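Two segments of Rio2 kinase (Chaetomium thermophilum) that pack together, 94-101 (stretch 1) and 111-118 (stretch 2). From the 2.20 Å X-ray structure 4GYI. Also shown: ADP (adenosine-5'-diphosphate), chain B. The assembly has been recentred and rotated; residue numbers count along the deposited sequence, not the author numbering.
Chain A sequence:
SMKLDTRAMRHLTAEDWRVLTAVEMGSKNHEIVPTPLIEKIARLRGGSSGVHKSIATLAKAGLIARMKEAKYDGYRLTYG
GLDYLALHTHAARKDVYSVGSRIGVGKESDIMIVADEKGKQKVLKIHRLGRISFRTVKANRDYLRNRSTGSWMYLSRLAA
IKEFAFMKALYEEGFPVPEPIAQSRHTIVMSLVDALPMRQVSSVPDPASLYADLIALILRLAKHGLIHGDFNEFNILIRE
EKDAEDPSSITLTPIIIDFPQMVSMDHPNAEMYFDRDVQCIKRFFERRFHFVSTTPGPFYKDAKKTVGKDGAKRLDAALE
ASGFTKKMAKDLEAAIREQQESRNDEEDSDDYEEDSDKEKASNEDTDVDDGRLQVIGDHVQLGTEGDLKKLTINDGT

Stretch 1, residues 94-101: KDVYSVGS
Stretch 2, residues 111-118: IMIVADEK

Two short segments pair as an antiparallel ladder, burying 503 Å² in all, and three residues, Tyr-97, Val-114 and Ala-115, cover the most surface. The strand that runs through 111-115 pairs with the strand that starts at Ser-98, at 140° between N-to-C directions, the axes approaching to 4.5 Å. The register sets Tyr-97 opposite Asp-116, Ser-98 opposite Ala-115, Val-99 opposite Val-114 and Gly-100 opposite Ile-113.

Ala-115 (phi/psi -131/146) anchors the backbone. Its O accepts from Ser-98 N at 3.0 Å and from Tyr-97 N at 2.7 Å, while Ala-115 N donates to Ser-98 O at 2.9 Å, closing the hydrogen-bonded pair. Ser-98 (-141/158, chi1 p) shares its sheet face, with Ser-98 OG 3.4 Å from Ala-115 CB. Two residues along, Gly-100 N donates to Ile-113 O at 2.7 Å. An ideal CB on Gly-100 (-73/157) would lie 2.8 Å from Ile-113 O, a clash, so the absent side chain leaves this approach free.

Val-114 (-124/167, chi1 m) contributes to the apolar side. It makes a non-hydrogen-bonded pair with Val-99 (-115/137, chi1 t), CA to CA 4.4 Å, both side chains on the face opposite Ser-98 and Ala-115. Val-114 CG1 lies 4.3 Å from Val-99 CG2, and Val-114 CG2 lies 3.9 Å from CG2 of Val-96 (-129/128, chi1 t). Met-112 (-120/152; chi1 m, chi2 -135°, chi3 m) extends the patch, its CE 3.6 Å from Val-99 CG1.

Tyr-97, in the loop just before the strand, has phi/psi -107/-40. Its CA-to-CB bond points toward the other segment, placing Tyr-97 CB 3.4 Å from both Asp-116 C and Glu-117 N, but the side chain's end leads away (chi1 t, chi2 69°). The ring meets Glu-117 (-61/-32, chi1 t) obliquely, with Tyr-97 CG 4.5 Å from Glu-117 CB.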

ATOM      1  N   LYS A  94      -2.985 -13.182  14.558  1.00 48.38           N
ATOM      2  CA  LYS A  94      -3.601 -14.316  13.856  1.00 47.37           C
ATOM      3  C   LYS A  94      -4.279 -13.947  12.540  1.00 56.36           C
ATOM      4  O   LYS A  94      -5.248 -14.584  12.110  1.00 51.13           O
ATOM      5  CB  LYS A  94      -4.540 -15.105  14.777  1.00 56.75           C
ATOM      6  CG  LYS A  94      -3.837 -15.675  16.004  1.00 64.57           C
ATOM      7  CD  LYS A  94      -4.755 -16.588  16.798  1.00 74.81           C
ATOM      8  CE  LYS A  94      -4.203 -16.887  18.196  1.00 80.87           C
ATOM      9  NZ  LYS A  94      -3.005 -17.778  18.197  1.00 82.76           N
ATOM     10  N   ASP A  95      -3.742 -12.926  11.886  1.00 56.61           N
ATOM     11  CA  ASP A  95      -4.239 -12.527  10.582  1.00 42.51           C
ATOM     12  C   ASP A  95      -3.495 -13.281   9.486  1.00 44.87           C
ATOM     13  O   ASP A  95      -4.044 -13.538   8.413  1.00 42.26           O
ATOM     14  CB  ASP A  95      -4.146 -11.006  10.413  1.00 37.13           C
ATOM     15  CG  ASP A  95      -5.137 -10.265  11.316  1.00 46.98           C
ATOM     16  OD1 ASP A  95      -6.329 -10.655  11.341  1.00 44.04           O
ATOM     17  OD2 ASP A  95      -4.725  -9.318  12.021  1.00 43.87           O
ATOM     18  N   VAL A  96      -2.256 -13.662   9.777  1.00 40.36           N
ATOM     19  CA  VAL A  96      -1.441 -14.385   8.815  1.00 38.33           C
ATOM     20  C   VAL A  96      -0.862 -15.639   9.448  1.00 45.69           C
ATOM     21  O   VAL A  96      -0.250 -15.566  10.508  1.00 45.37           O
ATOM     22  CB  VAL A  96      -0.280 -13.521   8.313  1.00 37.00           C
ATOM     23  CG1 VAL A  96       0.701 -14.374   7.526  1.00 41.99           C
ATOM     24  CG2 VAL A  96      -0.803 -12.367   7.468  1.00 27.55           C
ATOM     25  N   TYR A  97      -1.056 -16.784   8.803  1.00 46.13           N
ATOM     26  CA  TYR A  97      -0.506 -18.036   9.316  1.00 46.55           C
ATOM     27  C   TYR A  97       0.677 -18.508   8.476  1.00 48.39           C
ATOM     28  O   TYR A  97       1.677 -18.993   9.011  1.00 42.30           O
ATOM     29  CB  TYR A  97      -1.589 -19.117   9.382  1.00 44.79           C
ATOM     30  CG  TYR A  97      -1.106 -20.425   9.951  1.00 60.16           C
ATOM     31  CD1 TYR A  97      -0.759 -20.533  11.289  1.00 74.00           C
ATOM     32  CD2 TYR A  97      -1.002 -21.558   9.153  1.00 66.24           C
ATOM     33  CE1 TYR A  97      -0.311 -21.738  11.821  1.00 85.04           C
ATOM     34  CE2 TYR A  97      -0.559 -22.765   9.671  1.00 75.95           C
ATOM     35  CZ  TYR A  97      -0.215 -22.849  11.007  1.00 83.66           C
ATOM     36  OH  TYR A  97       0.229 -24.041  11.533  1.00 87.57           O
ATOM     37  N   SER A  98       0.551 -18.356   7.157  1.00 43.25           N
ATOM     38  CA  SER A  98       1.592 -18.738   6.216  1.00 35.52           C
ATOM     39  C   SER A  98       1.681 -17.719   5.093  1.00 41.87           C
ATOM     40  O   SER A  98       0.728 -16.976   4.823  1.00 34.27           O
ATOM     41  CB  SER A  98       1.290 -20.098   5.608  1.00 36.63           C
ATOM     42  OG  SER A  98       0.021 -20.065   4.993  1.00 49.32           O
ATOM     43  N   VAL A  99       2.841 -17.701   4.447  1.00 33.54           N
ATOM     44  CA  VAL A  99       3.119 -16.798   3.357  1.00 42.46           C
ATOM     45  C   VAL A  99       3.316 -17.615   2.090  1.00 45.23           C
ATOM     46  O   VAL A  99       3.971 -18.665   2.107  1.00 41.76           O
ATOM     47  CB  VAL A  99       4.373 -15.975   3.654  1.00 45.73           C
ATOM     48  CG1 VAL A  99       4.678 -15.033   2.498  1.00 50.16           C
ATOM     49  CG2 VAL A  99       4.174 -15.201   4.930  1.00 37.31           C
ATOM     50  N   GLY A 100       2.725 -17.142   1.000  1.00 33.81           N
ATOM     51  CA  GLY A 100       2.796 -17.849  -0.271  1.00 33.21           C
ATOM     52  C   GLY A 100       4.164 -17.765  -0.914  1.00 40.41           C
ATOM     53  O   GLY A 100       4.932 -16.855  -0.628  1.00 49.45           O
ATOM     54  N   SER A 101       4.460 -18.728  -1.787  1.00 56.20           N
ATOM     55  CA  SER A 101       5.715 -18.784  -2.540  1.00 59.75           C
ATOM     56  C   SER A 101       5.761 -17.729  -3.654  1.00 71.53           C
ATOM     57  O   SER A 101       6.805 -17.491  -4.266  1.00 75.47           O
ATOM     58  CB  SER A 101       5.876 -20.175  -3.165  1.00 56.98           C
ATOM     59  OG  SER A 101       4.791 -20.475  -4.048  1.00 51.23           O
ATOM     60  N   ILE A 111       3.520  -7.356  -3.526  1.00 25.97           N
ATOM     61  CA  ILE A 111       2.251  -8.022  -3.284  1.00 28.44           C
ATOM     62  C   ILE A 111       2.536  -9.490  -2.990  1.00 32.77           C
ATOM     63  O   ILE A 111       3.152 -10.177  -3.794  1.00 39.47           O
ATOM     64  CB  ILE A 111       1.321  -7.915  -4.504  1.00 34.93           C
ATOM     65  CG1 ILE A 111       1.172  -6.458  -4.939  1.00 34.32           C
ATOM     66  CG2 ILE A 111      -0.037  -8.529  -4.205  1.00 34.88           C
ATOM     67  CD1 ILE A 111       0.422  -5.594  -3.944  1.00 29.22           C
ATOM     68  N   MET A 112       2.101  -9.958  -1.826  1.00 32.83           N
ATOM     69  CA  MET A 112       2.310 -11.346  -1.423  1.00 35.47           C
ATOM     70  C   MET A 112       0.958 -11.978  -1.199  1.00 31.63           C
ATOM     71  O   MET A 112       0.011 -11.301  -0.845  1.00 32.31           O
ATOM     72  CB  MET A 112       3.092 -11.413  -0.101  1.00 26.88           C
ATOM     73  CG  MET A 112       4.526 -10.895  -0.186  1.00 41.23           C
ATOM     74  SD  MET A 112       5.684 -11.993   0.640  1.00113.74           S
ATOM     75  CE  MET A 112       5.485 -11.486   2.341  1.00 78.86           C
ATOM     76  N   ILE A 113       0.863 -13.280  -1.388  1.00 41.37           N
ATOM     77  CA  ILE A 113      -0.352 -13.966  -1.008  1.00 31.00           C
ATOM     78  C   ILE A 113      -0.061 -14.593   0.313  1.00 33.48           C
ATOM     79  O   ILE A 113       0.997 -15.188   0.491  1.00 26.77           O
ATOM     80  CB  ILE A 113      -0.741 -15.037  -2.016  1.00 32.80           C
ATOM     81  CG1 ILE A 113      -1.096 -14.376  -3.347  1.00 51.09           C
ATOM     82  CG2 ILE A 113      -1.953 -15.800  -1.532  1.00 24.20           C
ATOM     83  CD1 ILE A 113       0.078 -14.171  -4.266  1.00 66.56           C
ATOM     84  N   VAL A 114      -0.969 -14.420   1.266  1.00 29.98           N
ATOM     85  CA  VAL A 114      -0.830 -15.109   2.530  1.00 30.74           C
ATOM     86  C   VAL A 114      -2.079 -15.929   2.808  1.00 34.04           C
ATOM     87  O   VAL A 114      -3.101 -15.772   2.131  1.00 32.63           O
ATOM     88  CB  VAL A 114      -0.603 -14.128   3.666  1.00 32.28           C
ATOM     89  CG1 VAL A 114       0.608 -13.280   3.372  1.00 35.66           C
ATOM     90  CG2 VAL A 114      -1.827 -13.274   3.839  1.00 27.87           C
ATOM     91  N   ALA A 115      -1.986 -16.819   3.793  1.00 31.43           N
ATOM     92  CA  ALA A 115      -3.135 -17.601   4.234  1.00 33.32           C
ATOM     93  C   ALA A 115      -3.262 -17.558   5.755  1.00 36.84           C
ATOM     94  O   ALA A 115      -2.265 -17.510   6.470  1.00 40.10           O
ATOM     95  CB  ALA A 115      -2.993 -19.011   3.773  1.00 35.12           C
ATOM     96  N   ASP A 116      -4.487 -17.579   6.258  1.00 35.29           N
ATOM     97  CA  ASP A 116      -4.665 -17.687   7.705  1.00 41.42           C
ATOM     98  C   ASP A 116      -4.787 -19.149   8.156  1.00 47.26           C
ATOM     99  O   ASP A 116      -4.679 -20.065   7.343  1.00 44.28           O
ATOM    100  CB  ASP A 116      -5.843 -16.830   8.218  1.00 40.71           C
ATOM    101  CG  ASP A 116      -7.202 -17.277   7.677  1.00 47.46           C
ATOM    102  OD1 ASP A 116      -7.341 -18.433   7.212  1.00 55.90           O
ATOM    103  OD2 ASP A 116      -8.153 -16.461   7.742  1.00 46.57           O
ATOM    104  N   GLU A 117      -5.026 -19.342   9.450  1.00 54.09           N
ATOM    105  CA  GLU A 117      -5.072 -20.668  10.061  1.00 52.40           C
ATOM    106  C   GLU A 117      -6.168 -21.545   9.471  1.00 53.94           C
ATOM    107  O   GLU A 117      -6.018 -22.762   9.373  1.00 53.50           O
ATOM    108  CB  GLU A 117      -5.257 -20.549  11.577  1.00 51.22           C
ATOM    109  CG  GLU A 117      -5.305 -21.899  12.282  1.00 75.71           C
ATOM    110  CD  GLU A 117      -5.071 -21.805  13.777  1.00 84.88           C
ATOM    111  OE1 GLU A 117      -4.494 -22.763  14.333  1.00 89.83           O
ATOM    112  OE2 GLU A 117      -5.464 -20.789  14.392  1.00 83.81           O
ATOM    113  N   LYS A 118      -7.264 -20.912   9.066  1.00 55.47           N
ATOM    114  CA  LYS A 118      -8.372 -21.615   8.435  1.00 55.05           C
ATOM    115  C   LYS A 118      -8.082 -21.992   6.973  1.00 56.72           C
ATOM    116  O   LYS A 118      -8.838 -22.743   6.358  1.00 58.85           O
ATOM    117  CB  LYS A 118      -9.657 -20.786   8.531  1.00 58.67           C
ATOM    118  CG  LYS A 118     -10.430 -20.955   9.848  1.00 71.78           C
ATOM    119  CD  LYS A 118      -9.658 -20.438  11.054  1.00 79.28           C
ATOM    120  CE  LYS A 118      -9.765 -21.393  12.247  1.00 87.93           C
ATOM    121  NZ  LYS A 118     -11.159 -21.542  12.767  1.00 90.88           N
TER
HETATM  122  PB  ADP B 401       1.010  -1.048  -6.483  1.00 31.41           P
HETATM  123  O1B ADP B 401       2.428  -1.555  -6.368  1.00 36.05           O
HETATM  124  O2B ADP B 401       0.510  -0.631  -7.845  1.00 27.86           O
HETATM  125  O3B ADP B 401       0.836   0.058  -5.348  1.00 36.17           O
HETATM  126  PA  ADP B 401      -1.525  -2.398  -6.180  1.00 30.97           P
HETATM  127  O1A ADP B 401      -1.898  -1.583  -7.388  1.00 31.78           O
HETATM  128  O2A ADP B 401      -2.339  -2.203  -4.907  1.00 32.16           O
HETATM  129  O3A ADP B 401       0.045  -2.207  -5.866  1.00 31.53           O
HETATM  130  O5' ADP B 401      -1.503  -3.931  -6.633  1.00 34.30           O
HETATM  131  C5' ADP B 401      -0.662  -4.333  -7.723  1.00 27.03           C
HETATM  132  C4' ADP B 401      -1.268  -5.551  -8.418  1.00 33.41           C
HETATM  133  O4' ADP B 401      -1.491  -6.610  -7.469  1.00 32.80           O
HETATM  134  C3' ADP B 401      -2.636  -5.304  -9.051  1.00 37.85           C
HETATM  135  O3' ADP B 401      -2.569  -4.777 -10.380  1.00 39.65           O
HETATM  136  C2' ADP B 401      -3.281  -6.674  -9.023  1.00 44.93           C
HETATM  137  O2' ADP B 401      -2.729  -7.501 -10.054  1.00 43.80           O
HETATM  138  C1' ADP B 401      -2.733  -7.268  -7.750  1.00 40.80           C
HETATM  139  N9  ADP B 401      -3.586  -7.036  -6.568  1.00 36.94           N
HETATM  140  C8  ADP B 401      -3.379  -6.098  -5.624  1.00 32.64           C
HETATM  141  N7  ADP B 401      -4.312  -6.175  -4.638  1.00 29.53           N
HETATM  142  C5  ADP B 401      -5.118  -7.205  -4.967  1.00 27.83           C
HETATM  143  C6  ADP B 401      -6.299  -7.854  -4.370  1.00 27.24           C
HETATM  144  N6  ADP B 401      -6.802  -7.401  -3.203  1.00 27.04           N
HETATM  145  N1  ADP B 401      -6.842  -8.900  -5.024  1.00 36.53           N
HETATM  146  C2  ADP B 401      -6.340  -9.373  -6.186  1.00 30.82           C
HETATM  147  N3  ADP B 401      -5.267  -8.838  -6.783  1.00 35.82           N
HETATM  148  C4  ADP B 401      -4.636  -7.770  -6.232  1.00 32.71           C